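PDB 4FAJ: PrgZ from Enterococcus faecalis, which binds peptide pheromone as a membrane-anchored extracellular receptor of the solute-binding protein 5 family, and probably serves peptide uptake. Local coordinates for residues A62-G67 and D270-Q275; N285-G290 and L538-I543; L322-T327 and N337-I342; S412-V417 and K442-P447. All blocks are in the same frame, centred on the assembly; numbering follows the deposited sequence. Where two conformers were deposited one is given.

How the interactions relate
The four contacts illustrate how segments near and far in sequence tie a solute-binding protein together. Interactions 1 and 2 follow one another along the chain, with strand 271-276 leading into helix 280-288, and their centres lie about 12 Å apart. Interactions 3 and 4 lie about 39 and 33 Å from interaction 1, centre to centre, and pack on each other: Leu322 CD2 meets Leu415 CD1 at 3.4 Å. Interactions 2, 3 and 4 all reach one mixed sheet, and the last two are nested within the loop that interaction 2 closes. Glu279, Tyr301 and Glu421 bind a zinc ion; Leu538 of interaction 2 comes about 8 Å from Tyr301, and Pro447 of interaction 4 about 10 Å from Glu421, side chain to side chain.

Interaction 1 of 4, residues A62-G67 and D270-Q275; sequences ATLTAG and DKINFQ
With CG anti to the carbonyl carbon in both Leu64 (chi1 -52°) and Phe274 (chi1 -64°), these side chains rise on one face of a two-stranded parallel pair. Ile272 stands on that face too, its CG2 branch anti to the backbone N, and this methyl rather than the longer CG1 arm meets Leu64 CD1 at 3.7 Å, the two chains crossing obliquely. Phe274 receives Leu64 less closely, CB of the leucine standing 4.2 Å from CE1 of the ring at a slant. Thr63 and Asn273 occupy the other face, where the threonine hydroxyl, turned beside its own backbone N, comes 3.6 Å from Asn273 CB.

The strands run parallel in register, Ala62 beside Ile272 and Thr65 beside Gln275, within a mixed sheet in which 61-66 is an outermost strand and 252-257 flanks 271-276 on its other side. Residues more than 200 positions apart thereby become neighbours. The backbone ladder is tightest in the middle: Asn273 N reaches Ala62 O at 2.8 Å almost straight and in the carbonyl plane, whereas Leu64 N approaches Asn273 O, also at 2.8 Å, from above the Asn273 carbonyl plane. Toward the end of the pair the bonds bend, and Ala66 N meets Gln275 O at 3.1 Å with an N-H...O angle of 142°. Beyond the pair, Trp253 lays its ring nearly parallel to that of Phe274, and Tyr557 touches Leu64. Acidic groups serve the N-H groups of Thr63 and Thr65 that face away from 271-275: Asp293 takes the first and Glu294 the second.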
# COMPACT_ATOMS: atom_id res chain seq x y z
N ALA A 62 8.62 24.00 0.19
CA ALA A 62 7.39 23.70 -0.54
C ALA A 62 6.33 23.26 0.43
O ALA A 62 6.64 22.79 1.54
CB ALA A 62 7.62 22.61 -1.58
N THR A 63 5.08 23.39 -0.00
CA THR A 63 3.94 22.84 0.71
C THR A 63 3.21 21.90 -0.25
O THR A 63 2.72 22.33 -1.29
CB THR A 63 3.00 23.94 1.22
OG1 THR A 63 3.74 24.80 2.10
CG2 THR A 63 1.82 23.35 1.97
N LEU A 64 3.17 20.62 0.12
CA LEU A 64 2.58 19.57 -0.71
C LEU A 64 1.36 18.99 -0.01
O LEU A 64 0.99 19.44 1.07
CB LEU A 64 3.62 18.47 -0.97
CG LEU A 64 4.98 18.92 -1.53
CD1 LEU A 64 5.92 17.72 -1.69
CD2 LEU A 64 4.84 19.66 -2.85
N THR A 65 0.72 18.00 -0.63
CA THR A 65 -0.54 17.50 -0.12
C THR A 65 -0.48 16.02 0.23
O THR A 65 0.39 15.29 -0.24
CB THR A 65 -1.69 17.74 -1.13
OG1 THR A 65 -1.46 16.98 -2.32
CG2 THR A 65 -1.80 19.21 -1.48
N ALA A 66 -1.45 15.61 1.04
CA ALA A 66 -1.58 14.22 1.50
C ALA A 66 -3.06 13.90 1.55
O ALA A 66 -3.89 14.82 1.67
CB ALA A 66 -0.96 14.08 2.90
N GLY A 67 -3.41 12.62 1.47
CA GLY A 67 -4.82 12.20 1.44
C GLY A 67 -5.43 11.91 2.81
O GLY A 67 -6.65 11.98 2.97
N ASP A 270 15.24 22.69 2.32
CA ASP A 270 15.39 23.04 3.74
C ASP A 270 14.24 22.44 4.53
O ASP A 270 14.44 21.90 5.62
CB ASP A 270 15.36 24.55 3.92
CG ASP A 270 16.56 25.26 3.27
OD1 ASP A 270 17.61 24.63 3.03
OD2 ASP A 270 16.43 26.47 3.01
N LYS A 271 13.04 22.57 4.00
CA LYS A 271 11.88 21.91 4.58
C LYS A 271 10.75 21.76 3.58
O LYS A 271 10.66 22.50 2.59
CB LYS A 271 11.37 22.63 5.84
CG LYS A 271 11.17 24.11 5.69
CD LYS A 271 10.39 24.70 6.89
CE LYS A 271 8.92 24.95 6.52
NZ LYS A 271 7.99 25.16 7.68
N ILE A 272 9.91 20.77 3.86
CA ILE A 272 8.73 20.50 3.08
C ILE A 272 7.57 20.39 4.06
O ILE A 272 7.67 19.65 5.04
CB ILE A 272 8.88 19.18 2.27
CG1 ILE A 272 10.24 19.11 1.58
CG2 ILE A 272 7.74 19.06 1.26
CD1 ILE A 272 10.49 17.79 0.85
N ASN A 273 6.52 21.15 3.81
CA ASN A 273 5.28 21.12 4.59
C ASN A 273 4.25 20.23 3.91
O ASN A 273 4.26 20.09 2.69
CB ASN A 273 4.72 22.54 4.75
CG ASN A 273 5.73 23.50 5.34
OD1 ASN A 273 6.16 24.46 4.68
ND2 ASN A 273 6.13 23.25 6.57
N PHE A 274 3.38 19.60 4.69
CA PHE A 274 2.31 18.77 4.13
C PHE A 274 0.96 19.20 4.69
O PHE A 274 0.87 19.55 5.87
CB PHE A 274 2.56 17.29 4.41
CG PHE A 274 3.80 16.77 3.75
CD1 PHE A 274 3.73 16.14 2.51
CD2 PHE A 274 5.04 16.93 4.35
CE1 PHE A 274 4.88 15.67 1.88
CE2 PHE A 274 6.20 16.46 3.73
CZ PHE A 274 6.11 15.83 2.48
N GLN A 275 -0.07 19.19 3.84
CA GLN A 275 -1.43 19.54 4.21
C GLN A 275 -2.39 18.48 3.67
O GLN A 275 -2.36 18.18 2.48
CB GLN A 275 -1.79 20.90 3.62
CG GLN A 275 -3.28 21.23 3.65
CD GLN A 275 -3.77 21.54 5.04
OE1 GLN A 275 -3.31 22.49 5.67
NE2 GLN A 275 -4.70 20.73 5.55

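Interaction 2 of 4, residues N285-G290 and L538-I543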
# COMPACT_ATOMS: atom_id res chain seq x y z
N ASN A 285 -8.23 26.01 -5.06
CA ASN A 285 -8.28 27.41 -4.68
C ASN A 285 -7.00 27.84 -3.94
O ASN A 285 -6.47 28.92 -4.21
CB ASN A 285 -9.53 27.70 -3.84
CG ASN A 285 -9.86 29.18 -3.73
OD1 ASN A 285 -9.70 29.78 -2.67
ND2 ASN A 285 -10.32 29.78 -4.83
N LEU A 286 -6.51 26.99 -3.04
CA LEU A 286 -5.23 27.21 -2.36
C LEU A 286 -4.06 27.20 -3.36
O LEU A 286 -3.20 28.09 -3.35
CB LEU A 286 -5.00 26.13 -1.29
CG LEU A 286 -5.88 26.29 -0.04
CD1 LEU A 286 -5.76 25.04 0.84
CD2 LEU A 286 -5.54 27.55 0.76
N TYR A 287 -4.07 26.22 -4.26
CA TYR A 287 -3.05 26.11 -5.30
C TYR A 287 -2.99 27.37 -6.17
O TYR A 287 -1.90 27.93 -6.37
CB TYR A 287 -3.31 24.87 -6.15
CG TYR A 287 -2.30 24.65 -7.25
CD1 TYR A 287 -2.45 25.25 -8.50
CD2 TYR A 287 -1.18 23.84 -7.03
CE1 TYR A 287 -1.52 25.03 -9.52
CE2 TYR A 287 -0.25 23.62 -8.04
CZ TYR A 287 -0.42 24.22 -9.27
OH TYR A 287 0.51 23.99 -10.26
N ASN A 288 -4.14 27.83 -6.65
CA ASN A 288 -4.21 29.03 -7.50
C ASN A 288 -3.80 30.30 -6.78
O ASN A 288 -3.37 31.26 -7.42
CB ASN A 288 -5.61 29.21 -8.10
CG ASN A 288 -5.93 28.16 -9.14
OD1 ASN A 288 -5.03 27.59 -9.75
ND2 ASN A 288 -7.22 27.90 -9.35
N ASP A 289 -3.94 30.32 -5.46
CA ASP A 289 -3.49 31.46 -4.66
C ASP A 289 -2.04 31.34 -4.19
O ASP A 289 -1.56 32.23 -3.47
CB ASP A 289 -4.42 31.66 -3.45
CG ASP A 289 -5.81 32.15 -3.84
OD1 ASP A 289 -6.02 32.59 -4.99
OD2 ASP A 289 -6.70 32.09 -2.98
N GLY A 290 -1.34 30.28 -4.58
CA GLY A 290 0.06 30.07 -4.19
C GLY A 290 0.24 29.56 -2.75
O GLY A 290 1.33 29.68 -2.17
N LEU A 538 -2.34 19.00 -10.22
CA LEU A 538 -1.58 20.15 -10.67
C LEU A 538 -0.30 20.17 -9.86
O LEU A 538 -0.32 19.85 -8.68
CB LEU A 538 -2.35 21.43 -10.43
CG LEU A 538 -3.70 21.54 -11.13
CD1 LEU A 538 -4.47 22.79 -10.66
CD2 LEU A 538 -3.51 21.53 -12.65
N GLU A 539 0.82 20.56 -10.47
CA GLU A 539 2.06 20.74 -9.72
C GLU A 539 2.81 21.95 -10.26
O GLU A 539 2.94 22.11 -11.46
CB GLU A 539 2.92 19.47 -9.78
CG GLU A 539 4.20 19.57 -8.97
CD GLU A 539 4.81 18.22 -8.67
OE1 GLU A 539 4.22 17.47 -7.87
OE2 GLU A 539 5.87 17.90 -9.25
N LYS A 540 3.27 22.81 -9.36
CA LYS A 540 3.90 24.06 -9.79
C LYS A 540 5.15 23.70 -10.59
O LYS A 540 5.88 22.76 -10.24
CB LYS A 540 4.24 24.95 -8.59
CG LYS A 540 3.04 25.40 -7.75
CD LYS A 540 2.23 26.50 -8.42
CE LYS A 540 1.06 26.95 -7.53
NZ LYS A 540 0.30 28.08 -8.12
N SER A 541 5.39 24.47 -11.65
CA SER A 541 6.52 24.26 -12.56
C SER A 541 7.87 24.33 -11.85
O SER A 541 8.81 23.63 -12.23
CB SER A 541 6.50 25.32 -13.67
OG SER A 541 5.24 25.37 -14.31
N LYS A 542 7.96 25.17 -10.82
CA LYS A 542 9.22 25.39 -10.09
C LYS A 542 9.73 24.13 -9.36
O LYS A 542 10.91 24.04 -9.04
CB LYS A 542 9.05 26.54 -9.08
CG LYS A 542 8.22 26.13 -7.85
CD LYS A 542 7.76 27.32 -6.99
CE LYS A 542 6.96 26.79 -5.80
NZ LYS A 542 6.25 27.81 -4.98
N ILE A 543 8.83 23.17 -9.09
CA ILE A 543 9.21 21.93 -8.42
C ILE A 543 9.96 21.02 -9.37
O ILE A 543 9.42 20.60 -10.39
CB ILE A 543 7.97 21.14 -7.91
CG1 ILE A 543 7.10 21.99 -6.97
CG2 ILE A 543 8.39 19.83 -7.22
CD1 ILE A 543 7.85 22.74 -5.93
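The Tyr287 ring is sandwiched between two aliphatic groups of 538-543. Over the centre of one face lies Lys540 CE, 3.6 Å from the ring centroid, and against the opposite face rests Leu538 CB, 3.8 Å from the centroid and displaced toward the rim. At the edge, in the ring plane, stands Asn288 OD1 from the next residue of the same helix.

Tyr287 CG is anti to the backbone N (chi1 -179°), which sends the ring out from the helix toward the strand. Lys540 bends at chi2 (-76°) and is extended beyond, so its methylenes run across the ring and its ammonium ends beyond CE, still above the face. NZ sits 4.0 Å from the ring centroid, 18° off the normal, a cation-pi contact. The same nitrogen donates to Tyr287 O at 2.8 Å, from above the carbonyl plane. One lysine thus grips both the ring and the backbone carbonyl of a single tyrosine, and the dipole of that carbonyl would be expected to steady the charge.

Tyr287 O also accepts from Gly290 N at 3.0 Å, as part of the Schellman motif that ends the helix; the positive phi of Gly290 belongs to that turn. The phenol oxygen bonds to Glu310, outside the two segments.

Helix 280-288 finishes here against the end of strand 528-539, just before the type I turn 540-543. Strand 294-297 joins the same packing, with Ala295 touching Tyr287 and Leu297 touching Leu538.

Interaction 3 of 4, residues L322-T327 and N337-I342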
# COMPACT_ATOMS: atom_id res chain seq x y z
N LEU A 322 -14.02 -3.69 -3.64
CA LEU A 322 -15.01 -3.93 -2.59
C LEU A 322 -14.58 -5.20 -1.88
O LEU A 322 -14.65 -6.31 -2.46
CB LEU A 322 -16.43 -4.11 -3.14
CG LEU A 322 -17.21 -2.86 -3.51
CD1 LEU A 322 -18.60 -3.23 -3.97
CD2 LEU A 322 -17.30 -1.89 -2.36
N GLU A 323 -14.05 -5.05 -0.67
CA GLU A 323 -13.78 -6.20 0.17
C GLU A 323 -15.08 -6.61 0.83
O GLU A 323 -15.93 -5.76 1.13
CB GLU A 323 -12.72 -5.88 1.22
CG GLU A 323 -11.34 -5.71 0.64
CD GLU A 323 -10.25 -5.77 1.69
OE1 GLU A 323 -9.92 -6.89 2.14
OE2 GLU A 323 -9.71 -4.70 2.05
N MET A 324 -15.24 -7.91 1.05
CA MET A 324 -16.50 -8.48 1.51
C MET A 324 -16.26 -9.39 2.70
O MET A 324 -15.44 -10.31 2.62
CB MET A 324 -17.13 -9.28 0.38
CG MET A 324 -17.71 -8.44 -0.75
SD MET A 324 -18.16 -9.41 -2.23
CE MET A 324 -16.58 -10.08 -2.69
N ASN A 325 -16.97 -9.14 3.80
CA ASN A 325 -16.87 -9.97 5.00
C ASN A 325 -17.52 -11.34 4.81
O ASN A 325 -18.74 -11.47 4.80
CB ASN A 325 -17.52 -9.24 6.19
CG ASN A 325 -17.26 -9.94 7.52
OD1 ASN A 325 -17.06 -11.16 7.58
ND2 ASN A 325 -17.26 -9.15 8.60
N GLN A 326 -16.67 -12.35 4.66
CA GLN A 326 -17.09 -13.72 4.36
C GLN A 326 -16.75 -14.68 5.52
O GLN A 326 -16.54 -15.86 5.31
CB GLN A 326 -16.39 -14.21 3.07
CG GLN A 326 -16.70 -13.37 1.82
CD GLN A 326 -15.60 -13.42 0.77
OE1 GLN A 326 -15.42 -14.43 0.07
NE2 GLN A 326 -14.83 -12.32 0.66
N THR A 327 -16.71 -14.16 6.74
CA THR A 327 -16.42 -14.99 7.91
C THR A 327 -17.60 -15.90 8.30
O THR A 327 -17.41 -16.91 9.00
CB THR A 327 -16.03 -14.12 9.12
OG1 THR A 327 -17.06 -13.15 9.36
CG2 THR A 327 -14.72 -13.42 8.85
N ASN A 337 -23.57 -16.55 -4.86
CA ASN A 337 -24.39 -15.85 -5.86
C ASN A 337 -24.58 -14.35 -5.58
O ASN A 337 -24.63 -13.53 -6.51
CB ASN A 337 -25.75 -16.54 -6.06
CG ASN A 337 -25.62 -17.92 -6.70
OD1 ASN A 337 -24.90 -18.10 -7.68
ND2 ASN A 337 -26.31 -18.89 -6.13
N VAL A 338 -24.69 -13.98 -4.30
CA VAL A 338 -24.76 -12.58 -3.92
C VAL A 338 -23.47 -11.89 -4.35
O VAL A 338 -23.52 -10.84 -5.00
CB VAL A 338 -24.97 -12.40 -2.39
CG1 VAL A 338 -24.80 -10.94 -1.98
CG2 VAL A 338 -26.34 -12.93 -1.97
N ARG A 339 -22.32 -12.49 -4.04
CA ARG A 339 -21.03 -11.89 -4.38
C ARG A 339 -20.88 -11.70 -5.90
O ARG A 339 -20.46 -10.65 -6.36
CB ARG A 339 -19.87 -12.73 -3.82
CG ARG A 339 -19.85 -12.83 -2.29
CD ARG A 339 -18.51 -13.30 -1.76
NE ARG A 339 -18.13 -14.60 -2.31
CZ ARG A 339 -18.47 -15.78 -1.78
NH1 ARG A 339 -19.21 -15.86 -0.68
NH2 ARG A 339 -18.08 -16.90 -2.38
N LYS A 340 -21.29 -12.71 -6.67
CA LYS A 340 -21.23 -12.61 -8.12
C LYS A 340 -22.20 -11.57 -8.66
O LYS A 340 -21.87 -10.86 -9.61
CB LYS A 340 -21.51 -13.98 -8.76
CG LYS A 340 -20.40 -14.97 -8.48
CD LYS A 340 -20.72 -16.34 -9.08
CE LYS A 340 -19.53 -17.29 -8.93
NZ LYS A 340 -19.89 -18.68 -9.36
N ALA A 341 -23.38 -11.45 -8.05
CA ALA A 341 -24.31 -10.38 -8.41
C ALA A 341 -23.67 -9.00 -8.22
O ALA A 341 -23.80 -8.14 -9.07
CB ALA A 341 -25.60 -10.48 -7.62
N ILE A 342 -22.99 -8.82 -7.09
CA ILE A 342 -22.32 -7.55 -6.79
C ILE A 342 -21.28 -7.25 -7.88
O ILE A 342 -21.26 -6.15 -8.45
CB ILE A 342 -21.68 -7.56 -5.38
CG1 ILE A 342 -22.77 -7.57 -4.30
CG2 ILE A 342 -20.75 -6.36 -5.17
CD1 ILE A 342 -22.23 -7.84 -2.88
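Met324 SD lies 3.8 Å from Arg339 CG, and the methionine CE rests against Arg339 CD, so the sulphur end crosses obliquely over the aliphatic part of the arginine. Two residues earlier in the strand, Leu322 CD1 meets Ile342 CG2 at 4.0 Å, the two chains crossing at about a right angle. Gln326 comes over one face of the guanidinium: its OE1 stands 3.6 Å from Arg339 NE, offset toward the rim, with amide and guanidinium planes 25° apart. No hydrogen bond joins the segments.

The next shell sets these groups. Gln326 NE2 donates to Met324 O at 2.9 Å in its own amide plane and also to Gly526 O, which fixes the rotation of the amide. Arg339, bent at chi3 (-58°), turns its ends to backbone carbonyls, NH1 to Leu333 and NH2 to Asp524, so the buried charge is met by peptide oxygens. Asn325 OD1 accepts from Thr327 N, an Asx turn, and also from Thr327 OG1.

This is helix-on-sheet packing: segment 337-342 of helix 336-345 runs nearly antiparallel to 322-324, the end of strand 311-324, these short axes 11.2 Å apart at closest approach, in an alpha/beta layer of the solute-binding fold.

Interaction 4 of 4, residues S412-V417 and K442-P447; sequences SLDLLV and KVTVTP
Backbone hydrogen bonds come first: five N-H groups cross between strands 412-417 and 442-447, which run parallel and in unbroken register from Ser412 beside Lys442 to Val417 beside Pro447. Leu413 N points to Lys442 O at 2.9 Å nearly along the C=O axis, and Leu415 N does likewise with Thr444 O. Thr446 N meets Leu415 O at 2.8 Å almost straight, but from above the carbonyl plane, and Val417 N comes to Thr446 O further out of the plane still.

Side-chain hydrogen bonds concentrate on a single oxygen. Asp414 extends with CG anti to the backbone N (chi1 -176°), which carries OD1 between two threonine hydroxyls of the neighbouring strand. Thr444 OG1 donates at 2.7 Å to the anti lone pair of OD1, and Thr446 OG1 donates at 2.6 Å to its syn lone pair. The threonines reach it from different torsions: OG1 of Thr444 takes the crowded position between N and carbonyl carbon, whereas OG1 of Thr446 lies beside its N. Two such donors would be expected to stabilise the carboxylate as an anion.

The strands are the two parallel strands of a beta-alpha-beta unit whose connecting helix, 421-437, lies over the face bearing Val443, Val445 and Pro447; strand 464-470 flanks 412-418 on its other side.

Apolar contacts lie on both faces. On the helix-covered one, Val417 CG2 touches Val445 CG1 at 3.8 Å and Pro447 CB at 3.9 Å. On the Asp414 face, Leu416 CD2 packs alongside Thr446 CB, while Phe453 of helix 450-459 touches the same leucine.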
# COMPACT_ATOMS: atom_id res chain seq x y z
N SER A 412 -29.90 -5.90 3.54
CA SER A 412 -29.17 -4.65 3.68
C SER A 412 -27.67 -4.89 3.82
O SER A 412 -27.24 -5.82 4.51
CB SER A 412 -29.69 -3.89 4.90
OG SER A 412 -28.78 -2.90 5.32
N LEU A 413 -26.88 -4.03 3.18
CA LEU A 413 -25.42 -4.09 3.26
C LEU A 413 -24.86 -2.71 3.51
O LEU A 413 -25.22 -1.76 2.82
CB LEU A 413 -24.84 -4.66 1.97
CG LEU A 413 -25.12 -6.13 1.68
CD1 LEU A 413 -24.55 -6.51 0.33
CD2 LEU A 413 -24.57 -7.03 2.78
N ASP A 414 -23.97 -2.60 4.48
CA ASP A 414 -23.27 -1.35 4.74
C ASP A 414 -21.94 -1.30 3.97
O ASP A 414 -21.25 -2.31 3.84
CB ASP A 414 -22.98 -1.18 6.22
CG ASP A 414 -22.33 0.15 6.51
OD1 ASP A 414 -23.00 1.18 6.26
OD2 ASP A 414 -21.15 0.17 6.93
N LEU A 415 -21.60 -0.11 3.48
CA LEU A 415 -20.39 0.13 2.71
C LEU A 415 -19.53 1.20 3.40
O LEU A 415 -19.89 2.38 3.42
CB LEU A 415 -20.75 0.58 1.29
CG LEU A 415 -19.61 0.96 0.35
CD1 LEU A 415 -18.52 -0.12 0.34
CD2 LEU A 415 -20.14 1.21 -1.05
N LEU A 416 -18.40 0.77 3.97
CA LEU A 416 -17.45 1.68 4.60
C LEU A 416 -16.58 2.37 3.56
O LEU A 416 -16.05 1.72 2.64
CB LEU A 416 -16.54 0.95 5.59
CG LEU A 416 -17.11 0.53 6.94
CD1 LEU A 416 -16.00 -0.03 7.83
CD2 LEU A 416 -17.84 1.69 7.62
N VAL A 417 -16.42 3.68 3.71
CA VAL A 417 -15.56 4.47 2.85
C VAL A 417 -14.85 5.53 3.68
O VAL A 417 -15.32 5.94 4.74
CB VAL A 417 -16.36 5.16 1.72
CG1 VAL A 417 -17.11 4.13 0.87
CG2 VAL A 417 -17.33 6.21 2.28
N LYS A 442 -30.88 -2.82 0.05
CA LYS A 442 -30.50 -1.48 0.49
C LYS A 442 -29.01 -1.45 0.78
O LYS A 442 -28.50 -2.31 1.49
CB LYS A 442 -31.28 -1.08 1.75
CG LYS A 442 -31.04 0.38 2.17
CD LYS A 442 -32.06 0.90 3.17
CE LYS A 442 -31.81 0.38 4.57
NZ LYS A 442 -32.86 0.84 5.53
N VAL A 443 -28.32 -0.45 0.23
CA VAL A 443 -26.92 -0.21 0.56
C VAL A 443 -26.78 1.13 1.29
O VAL A 443 -27.20 2.17 0.79
CB VAL A 443 -26.02 -0.21 -0.70
CG1 VAL A 443 -24.61 0.23 -0.35
CG2 VAL A 443 -26.03 -1.59 -1.35
N THR A 444 -26.21 1.09 2.49
CA THR A 444 -25.90 2.30 3.24
C THR A 444 -24.43 2.63 3.03
O THR A 444 -23.59 1.73 2.95
CB THR A 444 -26.19 2.13 4.75
OG1 THR A 444 -25.47 1.00 5.25
CG2 THR A 444 -27.68 1.91 4.98
N VAL A 445 -24.11 3.91 2.90
CA VAL A 445 -22.72 4.34 2.78
C VAL A 445 -22.31 5.02 4.07
O VAL A 445 -23.00 5.93 4.52
CB VAL A 445 -22.54 5.32 1.61
CG1 VAL A 445 -21.08 5.78 1.55
CG2 VAL A 445 -22.97 4.67 0.28
N THR A 446 -21.20 4.57 4.66
CA THR A 446 -20.74 5.09 5.94
C THR A 446 -19.32 5.65 5.80
O THR A 446 -18.35 4.90 5.84
CB THR A 446 -20.78 4.01 7.03
OG1 THR A 446 -22.10 3.44 7.07
CG2 THR A 446 -20.42 4.61 8.40
N PRO A 447 -19.20 6.98 5.61
CA PRO A 447 -17.89 7.62 5.55
C PRO A 447 -17.28 7.79 6.94
O PRO A 447 -17.92 8.36 7.84
CB PRO A 447 -18.18 8.99 4.93
CG PRO A 447 -19.60 8.95 4.48
CD PRO A 447 -20.28 7.94 5.32